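Local coordinates for protein aminotransferase (Neisseria meningitidis Z2491, PDB 3JTX) that probably transfers amino groups between amino acids and 2-oxo acids with pyridoxal 5'-phosphate as cofactor, as a dimeric class I/II aminotransferase, at residues V33-G38 against V385-D390; P69-A74 against I94-G99; F105-T110 against T169-V174; I161-W166 against D198-I203; A340-L345 against I351-G356. All coordinates share one frame; numbering follows the deposited sequence.

How the interactions relate
The contacts fall into two groups, 1 with 5 and 2 with 3 and 4; interaction 1 lies across the chain's centre from 2, 3 and 4. Interactions 1 and 5, with centres 10 Å apart, meet through the parallel strand pair 33-34 and 351-352, joined by Leu35 N to Gln352 O at 2.8 Å. Interactions 2 and 3 attach helices to strands 94-97 and 169-175 of the large domain's seven-stranded sheet. Interaction 4, centred 14 Å from interaction 3, packs the connections leading into strands 169-175 and 203-207, where Val172 N reaches Ile203 O at 2.9 Å. The modified Lys245, bearing pyridoxal phosphate, follows strand 237-242 of that same sheet.

Interaction 1 of 5, residues V33-G38 against V385-D390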
# COMPACT_ATOMS: atom_id res chain seq x y z
N VAL A 33 -10.54 -12.34 -28.81
CA VAL A 33 -10.10 -10.95 -28.98
C VAL A 33 -10.52 -10.16 -27.72
O VAL A 33 -11.70 -9.83 -27.55
CB VAL A 33 -10.70 -10.31 -30.24
CG1 VAL A 33 -10.09 -8.93 -30.48
CG2 VAL A 33 -10.48 -11.18 -31.49
N PRO A 34 -9.56 -9.89 -26.83
CA PRO A 34 -9.92 -9.32 -25.53
C PRO A 34 -10.08 -7.81 -25.60
O PRO A 34 -9.09 -7.08 -25.46
CB PRO A 34 -8.75 -9.72 -24.64
CG PRO A 34 -7.58 -9.70 -25.56
CD PRO A 34 -8.13 -10.26 -26.87
N LEU A 35 -11.30 -7.34 -25.84
CA LEU A 35 -11.57 -5.89 -25.83
C LEU A 35 -12.33 -5.47 -24.58
O LEU A 35 -12.75 -4.30 -24.45
CB LEU A 35 -12.34 -5.48 -27.08
CG LEU A 35 -11.79 -5.94 -28.44
CD1 LEU A 35 -12.73 -5.49 -29.53
CD2 LEU A 35 -10.36 -5.45 -28.71
N HIS A 36 -12.47 -6.40 -23.65
CA HIS A 36 -13.28 -6.21 -22.45
C HIS A 36 -12.52 -5.70 -21.22
O HIS A 36 -13.16 -5.31 -20.25
CB HIS A 36 -13.99 -7.52 -22.08
CG HIS A 36 -13.07 -8.66 -21.76
ND1 HIS A 36 -11.99 -8.99 -22.56
CD2 HIS A 36 -13.08 -9.56 -20.75
CE1 HIS A 36 -11.36 -10.03 -22.04
NE2 HIS A 36 -12.01 -10.41 -20.95
N ILE A 37 -11.19 -5.73 -21.24
CA ILE A 37 -10.39 -5.44 -20.03
C ILE A 37 -9.82 -4.02 -20.07
O ILE A 37 -9.37 -3.56 -21.08
CB ILE A 37 -9.23 -6.47 -19.84
CG1 ILE A 37 -9.78 -7.90 -19.76
CG2 ILE A 37 -8.46 -6.17 -18.52
CD1 ILE A 37 -8.70 -9.01 -19.74
N GLY A 38 -9.86 -3.31 -18.95
CA GLY A 38 -9.47 -1.90 -18.92
C GLY A 38 -8.03 -1.71 -18.47
O GLY A 38 -7.78 -1.04 -17.47
N VAL A 385 -8.78 -3.33 -35.95
CA VAL A 385 -9.41 -3.07 -37.24
C VAL A 385 -10.20 -4.29 -37.69
O VAL A 385 -11.36 -4.17 -38.10
CB VAL A 385 -8.36 -2.69 -38.31
CG1 VAL A 385 -8.93 -2.80 -39.74
CG2 VAL A 385 -7.85 -1.28 -38.03
N LYS A 386 -9.59 -5.46 -37.60
CA LYS A 386 -10.30 -6.71 -37.94
C LYS A 386 -11.51 -6.92 -37.03
O LYS A 386 -12.55 -7.36 -37.49
CB LYS A 386 -9.39 -7.92 -37.83
CG LYS A 386 -10.13 -9.21 -38.11
CD LYS A 386 -9.21 -10.41 -38.17
CE LYS A 386 -9.95 -11.62 -38.74
NZ LYS A 386 -10.92 -12.17 -37.77
N ALA A 387 -11.35 -6.65 -35.73
CA ALA A 387 -12.48 -6.75 -34.80
C ALA A 387 -13.63 -5.82 -35.23
O ALA A 387 -14.79 -6.23 -35.27
CB ALA A 387 -12.03 -6.45 -33.37
N ALA A 388 -13.29 -4.58 -35.60
CA ALA A 388 -14.31 -3.60 -35.98
C ALA A 388 -15.06 -4.07 -37.23
O ALA A 388 -16.29 -4.01 -37.30
CB ALA A 388 -13.67 -2.22 -36.22
N GLU A 389 -14.31 -4.56 -38.21
CA GLU A 389 -14.89 -5.12 -39.43
C GLU A 389 -15.81 -6.31 -39.15
O GLU A 389 -16.89 -6.39 -39.70
CB GLU A 389 -13.77 -5.54 -40.39
CG GLU A 389 -13.05 -4.35 -41.02
CD GLU A 389 -11.78 -4.75 -41.76
OE1 GLU A 389 -11.35 -5.92 -41.64
OE2 GLU A 389 -11.22 -3.88 -42.46
N ASP A 390 -15.37 -7.20 -38.27
CA ASP A 390 -16.16 -8.37 -37.92
C ASP A 390 -17.43 -7.98 -37.17
O ASP A 390 -18.49 -8.54 -37.43
CB ASP A 390 -15.32 -9.38 -37.12
CG ASP A 390 -14.20 -10.02 -37.96
OD1 ASP A 390 -14.25 -9.95 -39.20
OD2 ASP A 390 -13.26 -10.59 -37.38
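Apolar contact between Ala387 and the pair Val33 and Leu35 makes up the whole of this small interface. The methyl CB of Ala387 points from helix 381-394 at the extended chain and meets Leu35 CD1 at 4.0 Å; Val33 CG1 approaches the same methyl at 4.3 Å. Leu35 brings one branch to the helix because its CG lies anti to the carbonyl carbon (chi1 -50°) and the chain then runs on extended. Val33 and Leu35 are both directed at the helix.

In aminotransferases of this fold an N-terminal stretch joins the C-terminal part of the chain in the small domain, and here strand 33-34 pairs in parallel with strand 351-352, while helix 381-394 packs over it. Ile351 touches both Leu35 and Asp390, and on another side of the helix Val385 and Ala388 lie against helix 294-314.

No hydrogen bond crosses between the two segments. Within the helix, Lys386 NZ, one turn before Asp390, forms a salt bridge of 2.9 Å to Asp390 OD2, using the syn lone pair of that oxygen. The backbone N of Asp390 donates to Lys386 O at 2.9 Å, so the same two residues are linked twice.

Interaction 2 of 5, residues P69-A74 against I94-G99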
# COMPACT_ATOMS: atom_id res chain seq x y z
N PRO A 69 12.51 14.86 -2.42
CA PRO A 69 12.20 16.16 -2.99
C PRO A 69 12.21 16.16 -4.52
O PRO A 69 11.35 16.78 -5.15
CB PRO A 69 13.34 17.04 -2.46
CG PRO A 69 13.77 16.42 -1.19
CD PRO A 69 13.53 14.94 -1.35
N GLU A 70 13.18 15.48 -5.13
CA GLU A 70 13.31 15.48 -6.58
C GLU A 70 12.16 14.74 -7.29
O GLU A 70 11.83 15.07 -8.42
CB GLU A 70 14.71 15.00 -7.05
CG GLU A 70 15.14 13.62 -6.56
CD GLU A 70 15.99 13.65 -5.28
OE1 GLU A 70 15.64 14.39 -4.33
OE2 GLU A 70 17.01 12.94 -5.24
N LEU A 71 11.52 13.76 -6.64
CA LEU A 71 10.31 13.18 -7.24
C LEU A 71 9.13 14.15 -7.18
O LEU A 71 8.41 14.31 -8.16
CB LEU A 71 9.93 11.84 -6.59
CG LEU A 71 8.58 11.23 -7.00
CD1 LEU A 71 8.53 11.03 -8.52
CD2 LEU A 71 8.34 9.92 -6.24
N ARG A 72 8.91 14.79 -6.03
CA ARG A 72 7.80 15.74 -5.94
C ARG A 72 8.00 16.90 -6.93
O ARG A 72 7.03 17.40 -7.53
CB ARG A 72 7.58 16.21 -4.50
CG ARG A 72 6.91 15.13 -3.63
CD ARG A 72 6.69 15.53 -2.19
NE ARG A 72 7.90 15.24 -1.41
CZ ARG A 72 8.77 16.14 -0.98
NH1 ARG A 72 8.60 17.42 -1.22
NH2 ARG A 72 9.81 15.75 -0.29
N GLN A 73 9.25 17.30 -7.13
CA GLN A 73 9.57 18.38 -8.06
C GLN A 73 9.37 17.96 -9.52
O GLN A 73 8.93 18.77 -10.35
CB GLN A 73 10.99 18.92 -7.82
CG GLN A 73 11.30 20.19 -8.60
CD GLN A 73 10.36 21.33 -8.24
OE1 GLN A 73 10.13 21.61 -7.07
NE2 GLN A 73 9.83 22.01 -9.26
N ALA A 74 9.69 16.69 -9.84
CA ALA A 74 9.41 16.16 -11.18
C ALA A 74 7.91 16.19 -11.47
O ALA A 74 7.48 16.52 -12.58
CB ALA A 74 9.94 14.74 -11.31
N ILE A 94 1.92 18.08 -3.17
CA ILE A 94 2.11 16.84 -3.92
C ILE A 94 2.59 15.70 -3.00
O ILE A 94 3.54 15.87 -2.26
CB ILE A 94 3.17 17.04 -5.03
CG1 ILE A 94 2.76 18.19 -5.95
CG2 ILE A 94 3.38 15.72 -5.81
CD1 ILE A 94 3.66 18.42 -7.14
N LEU A 95 1.92 14.55 -3.05
CA LEU A 95 2.47 13.32 -2.43
C LEU A 95 2.57 12.22 -3.48
O LEU A 95 1.63 11.99 -4.24
CB LEU A 95 1.59 12.80 -1.28
CG LEU A 95 1.51 13.63 -0.00
CD1 LEU A 95 0.51 12.98 1.02
CD2 LEU A 95 2.94 13.85 0.60
N PRO A 96 3.71 11.52 -3.52
CA PRO A 96 3.71 10.31 -4.35
C PRO A 96 2.84 9.19 -3.76
O PRO A 96 2.72 9.06 -2.52
CB PRO A 96 5.18 9.90 -4.38
CG PRO A 96 5.77 10.48 -3.15
CD PRO A 96 4.95 11.66 -2.73
N VAL A 97 2.27 8.37 -4.63
CA VAL A 97 1.44 7.25 -4.19
C VAL A 97 1.78 5.98 -4.97
O VAL A 97 2.30 6.05 -6.08
CB VAL A 97 -0.06 7.58 -4.34
CG1 VAL A 97 -0.45 8.78 -3.46
CG2 VAL A 97 -0.42 7.84 -5.82
N LEU A 98 1.49 4.82 -4.39
CA LEU A 98 1.91 3.54 -4.96
C LEU A 98 0.82 3.01 -5.90
O LEU A 98 0.22 1.94 -5.67
CB LEU A 98 2.23 2.53 -3.85
CG LEU A 98 3.16 3.08 -2.73
CD1 LEU A 98 3.53 1.98 -1.73
CD2 LEU A 98 4.43 3.72 -3.34
N GLY A 99 0.56 3.79 -6.94
CA GLY A 99 -0.61 3.61 -7.80
C GLY A 99 -1.80 4.36 -7.24
O GLY A 99 -1.91 4.56 -6.02
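The edge strand 94-97 of the seven-stranded sheet in the large domain is met here by the first turns of helix 69-82, which runs nearly crosswise to it, at 104° with the short axes 8.4 Å apart. Ile94 and Pro96, two residues apart on the strand, both point at the helix. The contact is carried by Arg72 and Leu71.

Arg72 lays its aliphatic stem over the strand: CD comes to 3.2 Å from Ile94 O, a close approach without a hydrogen bond, and CG lies 4.1 Å from Pro96 CD. The chain is then bent at chi3 (-86°), and its guanidinium is gripped by backbone carbonyls outside the two segments: NE donates to Ala66 O, NH1 to Ala90 O and NH2 to Gly67 O. Three bonds would hold the group firmly and keep its stem against the strand. Ile94 reaches back with CD1, 3.5 Å from Arg72 O, while its CG2 faces Arg72 CG at 4.2 Å.

Leu71 arrives by a different route. Its CG stands opposite the backbone N (chi1 172°), which carries CD2 to Pro96 CB at 3.7 Å.

Helix 280-291 packs on Leu71 through Gln283 and Ile287, Ile94 continues along helix 69-82 to Cys75, Ala76 and Leu79, and strand 94-97 pairs antiparallel with strand 255-259.

Interaction 3 of 5, residues F105-T110 against T169-V174; sequences FSFVQT and TKLVFV
Phe105 O, one turn before Gln109 on the helix whose Val108 packs on Phe173, accepts two donors from Gln109: the backbone N at 3.1 Å, as in any helical turn, and the side-chain NE2, also at 3.1 Å. The amide NE2 approaches with the carbonyl nearly in its own plane, at an N-H...O angle of 158°, but sits 33° out of the carbonyl plane. It also lies over the Phe105 ring and donates to Ala136 O, which would fix the amide's rotation. Further on, Thr110 OG1 donates to Phe107 O at 2.7 Å, in the carbonyl plane on a lone pair.

The contact across to strand 169-175 is apolar. Such packing of helix 100-111 against the central strands of a largely parallel sheet belongs to the alpha/beta large domain of fold type I aminotransferases.

Leu171 CD1 meets the edge of the Phe107 ring, 3.7 Å from CE2, whereas its other branch, CD2, lies over a face of Phe173. Val108 CG2 comes to 3.5 Å from Phe173 CZ, the two side chains crossing at about a right angle. Phe107 also meets Phe267 edge-to-face, Phe173 stacks with Tyr133, and Phe105 stands edge-to-face to Tyr270 of the second subunit.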
# COMPACT_ATOMS: atom_id res chain seq x y z
N PHE A 105 -8.36 4.62 -2.25
CA PHE A 105 -8.94 3.82 -1.17
C PHE A 105 -8.62 4.41 0.20
O PHE A 105 -9.52 4.65 1.02
CB PHE A 105 -8.46 2.37 -1.23
CG PHE A 105 -9.06 1.50 -0.15
CD1 PHE A 105 -10.27 0.86 -0.36
CD2 PHE A 105 -8.44 1.36 1.08
CE1 PHE A 105 -10.87 0.08 0.65
CE2 PHE A 105 -9.02 0.56 2.10
CZ PHE A 105 -10.24 -0.06 1.88
N SER A 106 -7.33 4.65 0.46
CA SER A 106 -6.93 5.17 1.76
C SER A 106 -7.46 6.58 2.02
O SER A 106 -7.89 6.89 3.14
CB SER A 106 -5.41 5.12 1.93
OG SER A 106 -4.74 5.83 0.92
N PHE A 107 -7.47 7.44 1.00
CA PHE A 107 -8.00 8.78 1.21
C PHE A 107 -9.47 8.73 1.66
O PHE A 107 -9.86 9.39 2.62
CB PHE A 107 -7.82 9.70 0.00
CG PHE A 107 -8.18 11.12 0.32
CD1 PHE A 107 -7.37 11.87 1.16
CD2 PHE A 107 -9.37 11.68 -0.13
CE1 PHE A 107 -7.72 13.16 1.54
CE2 PHE A 107 -9.73 12.98 0.24
CZ PHE A 107 -8.91 13.71 1.07
N VAL A 108 -10.26 7.91 0.99
CA VAL A 108 -11.66 7.71 1.36
C VAL A 108 -11.80 7.24 2.82
O VAL A 108 -12.63 7.78 3.58
CB VAL A 108 -12.36 6.75 0.38
CG1 VAL A 108 -13.75 6.32 0.91
CG2 VAL A 108 -12.46 7.42 -0.98
N GLN A 109 -10.97 6.28 3.23
CA GLN A 109 -11.06 5.80 4.62
C GLN A 109 -10.89 6.96 5.62
O GLN A 109 -11.63 7.02 6.61
CB GLN A 109 -10.05 4.69 4.95
CG GLN A 109 -10.07 3.47 4.04
CD GLN A 109 -11.47 2.99 3.70
OE1 GLN A 109 -12.19 2.47 4.56
NE2 GLN A 109 -11.87 3.15 2.43
N THR A 110 -9.95 7.87 5.35
CA THR A 110 -9.71 9.01 6.24
C THR A 110 -10.86 10.03 6.25
O THR A 110 -11.07 10.74 7.24
CB THR A 110 -8.43 9.78 5.86
OG1 THR A 110 -8.67 10.58 4.69
CG2 THR A 110 -7.24 8.84 5.60
N THR A 169 -22.92 14.72 2.35
CA THR A 169 -21.91 14.27 1.40
C THR A 169 -20.53 14.80 1.77
O THR A 169 -20.32 16.01 1.84
CB THR A 169 -22.27 14.65 -0.04
OG1 THR A 169 -23.46 13.95 -0.43
CG2 THR A 169 -21.13 14.30 -1.03
N LYS A 170 -19.58 13.88 1.96
CA LYS A 170 -18.23 14.24 2.40
C LYS A 170 -17.24 14.32 1.26
O LYS A 170 -16.21 15.00 1.37
CB LYS A 170 -17.73 13.22 3.44
CG LYS A 170 -18.67 13.00 4.63
CD LYS A 170 -18.91 14.26 5.45
CE LYS A 170 -20.02 14.07 6.48
NZ LYS A 170 -20.45 15.36 7.11
N LEU A 171 -17.52 13.62 0.17
CA LEU A 171 -16.60 13.55 -0.95
C LEU A 171 -17.39 13.24 -2.22
O LEU A 171 -18.40 12.54 -2.17
CB LEU A 171 -15.54 12.47 -0.71
CG LEU A 171 -14.41 12.32 -1.73
CD1 LEU A 171 -13.07 12.04 -1.07
CD2 LEU A 171 -14.75 11.23 -2.77
N VAL A 172 -16.95 13.82 -3.33
CA VAL A 172 -17.50 13.53 -4.63
C VAL A 172 -16.36 13.07 -5.51
O VAL A 172 -15.30 13.70 -5.52
CB VAL A 172 -18.15 14.81 -5.20
CG1 VAL A 172 -18.42 14.69 -6.66
CG2 VAL A 172 -19.45 15.14 -4.41
N PHE A 173 -16.54 11.97 -6.23
CA PHE A 173 -15.55 11.53 -7.24
C PHE A 173 -15.88 12.11 -8.62
O PHE A 173 -17.05 12.15 -9.01
CB PHE A 173 -15.57 10.01 -7.42
CG PHE A 173 -15.02 9.25 -6.26
CD1 PHE A 173 -13.66 9.25 -6.01
CD2 PHE A 173 -15.85 8.50 -5.45
CE1 PHE A 173 -13.14 8.53 -4.95
CE2 PHE A 173 -15.33 7.76 -4.39
CZ PHE A 173 -13.97 7.78 -4.15
N VAL A 174 -14.85 12.54 -9.34
CA VAL A 174 -14.93 12.81 -10.78
C VAL A 174 -13.91 11.91 -11.48
O VAL A 174 -12.80 11.73 -11.00
CB VAL A 174 -14.65 14.30 -11.10
CG1 VAL A 174 -14.54 14.53 -12.63
CG2 VAL A 174 -15.71 15.19 -10.48

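Interaction 4 of 5, residues I161-W166 against D198-I203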
# COMPACT_ATOMS: atom_id res chain seq x y z
N ILE A 161 -29.29 13.89 -7.18
CA ILE A 161 -28.93 13.73 -5.77
C ILE A 161 -29.76 14.73 -4.97
O ILE A 161 -29.77 15.92 -5.28
CB ILE A 161 -27.41 13.98 -5.53
CG1 ILE A 161 -26.54 13.13 -6.47
CG2 ILE A 161 -27.06 13.73 -4.07
CD1 ILE A 161 -26.62 11.66 -6.24
N SER A 162 -30.48 14.26 -3.96
CA SER A 162 -31.33 15.12 -3.14
C SER A 162 -30.54 16.02 -2.20
O SER A 162 -29.37 15.76 -1.92
CB SER A 162 -32.31 14.27 -2.34
OG SER A 162 -31.62 13.49 -1.39
N GLU A 163 -31.18 17.08 -1.70
CA GLU A 163 -30.56 18.00 -0.74
C GLU A 163 -30.18 17.26 0.53
O GLU A 163 -29.15 17.53 1.12
CB GLU A 163 -31.50 19.17 -0.37
CG GLU A 163 -31.88 20.09 -1.53
CD GLU A 163 -33.01 21.05 -1.17
OE1 GLU A 163 -32.89 21.77 -0.15
OE2 GLU A 163 -34.02 21.08 -1.92
N GLU A 164 -31.04 16.33 0.94
CA GLU A 164 -30.80 15.52 2.13
C GLU A 164 -29.47 14.75 2.02
O GLU A 164 -28.67 14.73 2.96
CB GLU A 164 -31.96 14.53 2.34
CG GLU A 164 -31.99 13.87 3.72
CD GLU A 164 -31.05 12.65 3.87
OE1 GLU A 164 -30.81 11.92 2.87
OE2 GLU A 164 -30.56 12.42 5.00
N VAL A 165 -29.24 14.13 0.88
CA VAL A 165 -27.96 13.45 0.64
C VAL A 165 -26.82 14.47 0.56
O VAL A 165 -25.79 14.28 1.20
CB VAL A 165 -27.99 12.63 -0.64
CG1 VAL A 165 -26.60 12.04 -0.96
CG2 VAL A 165 -29.05 11.52 -0.52
N TRP A 166 -26.99 15.54 -0.22
CA TRP A 166 -25.92 16.54 -0.35
C TRP A 166 -25.45 17.04 1.01
O TRP A 166 -24.26 17.19 1.23
CB TRP A 166 -26.31 17.74 -1.22
CG TRP A 166 -26.25 17.49 -2.68
CD1 TRP A 166 -27.28 17.56 -3.57
CD2 TRP A 166 -25.09 17.10 -3.44
NE1 TRP A 166 -26.84 17.23 -4.83
CE2 TRP A 166 -25.50 16.95 -4.78
CE3 TRP A 166 -23.75 16.87 -3.11
CZ2 TRP A 166 -24.62 16.57 -5.79
CZ3 TRP A 166 -22.87 16.48 -4.11
CH2 TRP A 166 -23.31 16.33 -5.44
N ASP A 198 -19.18 24.78 -2.92
CA ASP A 198 -19.34 25.99 -2.11
C ASP A 198 -20.58 25.91 -1.26
O ASP A 198 -20.60 26.42 -0.16
CB ASP A 198 -19.41 27.26 -2.98
CG ASP A 198 -18.06 27.62 -3.57
OD1 ASP A 198 -17.04 27.19 -3.03
OD2 ASP A 198 -18.02 28.31 -4.60
N LYS A 199 -21.61 25.27 -1.78
CA LYS A 199 -22.88 25.15 -1.06
C LYS A 199 -22.79 24.12 0.08
O LYS A 199 -23.24 24.38 1.19
CB LYS A 199 -23.97 24.76 -2.06
CG LYS A 199 -25.38 24.76 -1.50
CD LYS A 199 -26.39 24.92 -2.64
CE LYS A 199 -27.82 24.70 -2.18
NZ LYS A 199 -28.28 25.76 -1.23
N TYR A 200 -22.16 22.98 -0.19
CA TYR A 200 -22.23 21.82 0.72
C TYR A 200 -20.92 21.40 1.38
O TYR A 200 -20.95 20.66 2.35
CB TYR A 200 -22.81 20.61 -0.02
CG TYR A 200 -24.24 20.80 -0.44
CD1 TYR A 200 -25.24 20.97 0.50
CD2 TYR A 200 -24.59 20.79 -1.78
CE1 TYR A 200 -26.55 21.14 0.13
CE2 TYR A 200 -25.91 20.96 -2.18
CZ TYR A 200 -26.88 21.13 -1.21
OH TYR A 200 -28.20 21.30 -1.56
N GLY A 201 -19.78 21.85 0.86
CA GLY A 201 -18.50 21.68 1.56
C GLY A 201 -17.77 20.34 1.47
O GLY A 201 -16.82 20.10 2.23
N PHE A 202 -18.17 19.47 0.54
CA PHE A 202 -17.48 18.19 0.33
C PHE A 202 -16.10 18.40 -0.32
O PHE A 202 -15.82 19.46 -0.87
CB PHE A 202 -18.31 17.25 -0.55
CG PHE A 202 -18.76 17.87 -1.85
CD1 PHE A 202 -17.90 17.97 -2.93
CD2 PHE A 202 -20.07 18.34 -2.00
CE1 PHE A 202 -18.32 18.55 -4.13
CE2 PHE A 202 -20.49 18.91 -3.18
CZ PHE A 202 -19.61 19.02 -4.25
N ILE A 203 -15.28 17.36 -0.27
CA ILE A 203 -13.98 17.31 -0.92
C ILE A 203 -14.21 16.76 -2.30
O ILE A 203 -15.07 15.90 -2.48
CB ILE A 203 -13.03 16.37 -0.13
CG1 ILE A 203 -12.68 17.00 1.21
CG2 ILE A 203 -11.76 16.05 -0.92
CD1 ILE A 203 -12.17 16.00 2.24
O HOH W 1 -29.86 22.23 0.40
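The Tyr200 ring is sandwiched between Trp166 CB on one face and Lys199 CG on the other. Trp166 CB stands 3.3 Å from the ring centroid and only 10° off the normal, a CH-pi contact over the centre; Lys199 CG lies 3.8 Å above the plane. The five-membered ring of Trp166 is nearly parallel to Tyr200, with planes at 9°, but strongly displaced along them, an offset pair with little overlap. Ile161 CG2 lies 3.5 Å above one face of the indole, toward its rim.

At its other end the indole reaches Phe202, CZ3 coming to 3.5 Å from CE2. Phe202 places CG between its backbone N and carbonyl carbon (chi1 52°), which turns the ring back toward the indole. The three aromatics form a cluster where the short helix 163-167 meets the end of helix 187-200, on the flank of the large-domain sheet: helix 163-167 leads into strand 169-175, and the turn through Gly201, with positive phi, leads into the adjacent parallel strand 203-207. Trp166 and Phe202 both also rest on Val172 and Leu196.

The polar link runs through a water. Lying in the plane of the Tyr200 ring, at its edge, this water is 2.7 Å from Tyr200 OH and donates to Glu163 OE1 at 3.1 Å, bridging the segments.

Interaction 5 of 5, residues A340-L345 against I351-G356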
# COMPACT_ATOMS: atom_id res chain seq x y z
N ALA A 340 -27.00 -9.40 -24.97
CA ALA A 340 -27.17 -10.17 -26.20
C ALA A 340 -26.09 -9.79 -27.22
O ALA A 340 -25.62 -10.65 -27.95
CB ALA A 340 -28.57 -9.98 -26.78
N PHE A 341 -25.69 -8.52 -27.24
CA PHE A 341 -24.60 -8.03 -28.10
C PHE A 341 -23.26 -8.74 -27.79
O PHE A 341 -22.61 -9.30 -28.68
CB PHE A 341 -24.45 -6.52 -27.94
CG PHE A 341 -23.68 -5.85 -29.03
CD1 PHE A 341 -24.31 -5.52 -30.23
CD2 PHE A 341 -22.35 -5.51 -28.86
CE1 PHE A 341 -23.59 -4.89 -31.25
CE2 PHE A 341 -21.64 -4.87 -29.87
CZ PHE A 341 -22.26 -4.56 -31.07
N ALA A 342 -22.87 -8.73 -26.52
CA ALA A 342 -21.63 -9.38 -26.11
C ALA A 342 -21.69 -10.89 -26.37
O ALA A 342 -20.69 -11.49 -26.81
CB ALA A 342 -21.34 -9.09 -24.63
N ARG A 343 -22.84 -11.50 -26.11
CA ARG A 343 -23.01 -12.93 -26.35
C ARG A 343 -22.87 -13.28 -27.83
O ARG A 343 -22.24 -14.27 -28.17
CB ARG A 343 -24.36 -13.41 -25.82
CG ARG A 343 -24.34 -13.59 -24.31
CD ARG A 343 -25.70 -13.94 -23.76
NE ARG A 343 -25.59 -14.25 -22.34
CZ ARG A 343 -26.61 -14.29 -21.48
NH1 ARG A 343 -27.85 -14.00 -21.85
NH2 ARG A 343 -26.36 -14.59 -20.22
N ASN A 344 -23.43 -12.45 -28.70
CA ASN A 344 -23.34 -12.69 -30.16
C ASN A 344 -21.90 -12.53 -30.69
O ASN A 344 -21.42 -13.35 -31.50
CB ASN A 344 -24.32 -11.78 -30.90
CG ASN A 344 -24.48 -12.14 -32.36
OD1 ASN A 344 -24.54 -13.31 -32.73
ND2 ASN A 344 -24.57 -11.12 -33.21
N LEU A 345 -21.20 -11.50 -30.22
CA LEU A 345 -19.82 -11.28 -30.66
C LEU A 345 -18.90 -12.41 -30.23
O LEU A 345 -17.97 -12.77 -30.96
CB LEU A 345 -19.27 -9.95 -30.11
CG LEU A 345 -19.89 -8.65 -30.67
CD1 LEU A 345 -18.96 -7.47 -30.35
CD2 LEU A 345 -20.20 -8.74 -32.12
N ILE A 351 -15.07 -12.49 -30.06
CA ILE A 351 -14.72 -11.13 -29.63
C ILE A 351 -15.32 -10.87 -28.25
O ILE A 351 -16.52 -11.06 -28.05
CB ILE A 351 -15.20 -10.05 -30.63
CG1 ILE A 351 -14.50 -10.19 -32.00
CG2 ILE A 351 -14.95 -8.63 -30.04
CD1 ILE A 351 -15.17 -9.37 -33.15
N GLN A 352 -14.49 -10.40 -27.33
CA GLN A 352 -14.90 -10.10 -25.96
C GLN A 352 -15.07 -8.57 -25.75
O GLN A 352 -14.09 -7.80 -25.78
CB GLN A 352 -13.86 -10.65 -24.98
CG GLN A 352 -13.64 -12.17 -25.06
CD GLN A 352 -12.42 -12.63 -24.25
OE1 GLN A 352 -11.28 -12.36 -24.62
NE2 GLN A 352 -12.67 -13.30 -23.14
N VAL A 353 -16.31 -8.14 -25.54
CA VAL A 353 -16.62 -6.77 -25.11
C VAL A 353 -17.37 -6.82 -23.79
O VAL A 353 -17.92 -7.85 -23.42
CB VAL A 353 -17.42 -5.97 -26.17
CG1 VAL A 353 -16.67 -5.96 -27.50
CG2 VAL A 353 -18.84 -6.53 -26.35
N LEU A 354 -17.40 -5.70 -23.06
CA LEU A 354 -17.99 -5.67 -21.71
C LEU A 354 -19.40 -5.07 -21.71
O LEU A 354 -19.56 -3.88 -22.02
CB LEU A 354 -17.09 -4.86 -20.77
CG LEU A 354 -17.37 -5.04 -19.27
CD1 LEU A 354 -17.14 -6.49 -18.83
CD2 LEU A 354 -16.52 -4.10 -18.44
N PRO A 355 -20.44 -5.88 -21.37
CA PRO A 355 -21.77 -5.31 -21.20
C PRO A 355 -21.75 -4.13 -20.23
O PRO A 355 -21.24 -4.23 -19.11
CB PRO A 355 -22.57 -6.49 -20.64
CG PRO A 355 -21.91 -7.67 -21.24
CD PRO A 355 -20.46 -7.34 -21.17
N GLY A 356 -22.28 -3.00 -20.68
CA GLY A 356 -22.21 -1.76 -19.89
C GLY A 356 -22.90 -1.88 -18.54
O GLY A 356 -22.51 -1.22 -17.57
O HOH W 2 -18.36 -10.37 -26.17
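Ala342 and Leu345, one turn apart on helix 338-349, face Ile351, Val353 and Pro355 in the small domain of the aminotransferase fold, where the helix turns directly into strand 351-352 and the chain then enters strand 354-355. Ala342 CB touches Pro355 CG at 3.7 Å and Val353 CG2 at 4.0 Å. Leu345 crosses Val353 at about a right angle, its CD1 4.0 Å from Val353 CG1. Leu345 CB also stands 4.1 Å from Ile351 CB. Val353 spreads both methyls over the helix: CG1 is anti to the carbonyl carbon (chi1 -56°) and meets Leu345, while CG2 serves Ala342 and, more distantly, the edge of the Phe341 ring. The reversal is tied by Ile351 N donating to Leu345 O at 3.0 Å, from above the carbonyl plane, 50° out of it. A water completes the joint: it donates to Ala342 O and Ile351 O, each at 2.7 Å, and accepts from Val353 N.

Beyond this layer, Ile391 of helix 381-394 packs on Phe341, Leu345 and Ile351, and Val373 of strand 372-376 on Phe341 and Val353. Gln352, directed away from the helix, pairs through its backbone with Val33 and Leu35. Val353 O, buried 3.8 Å from Ala342 CB, has no hydrogen-bond partner in the model.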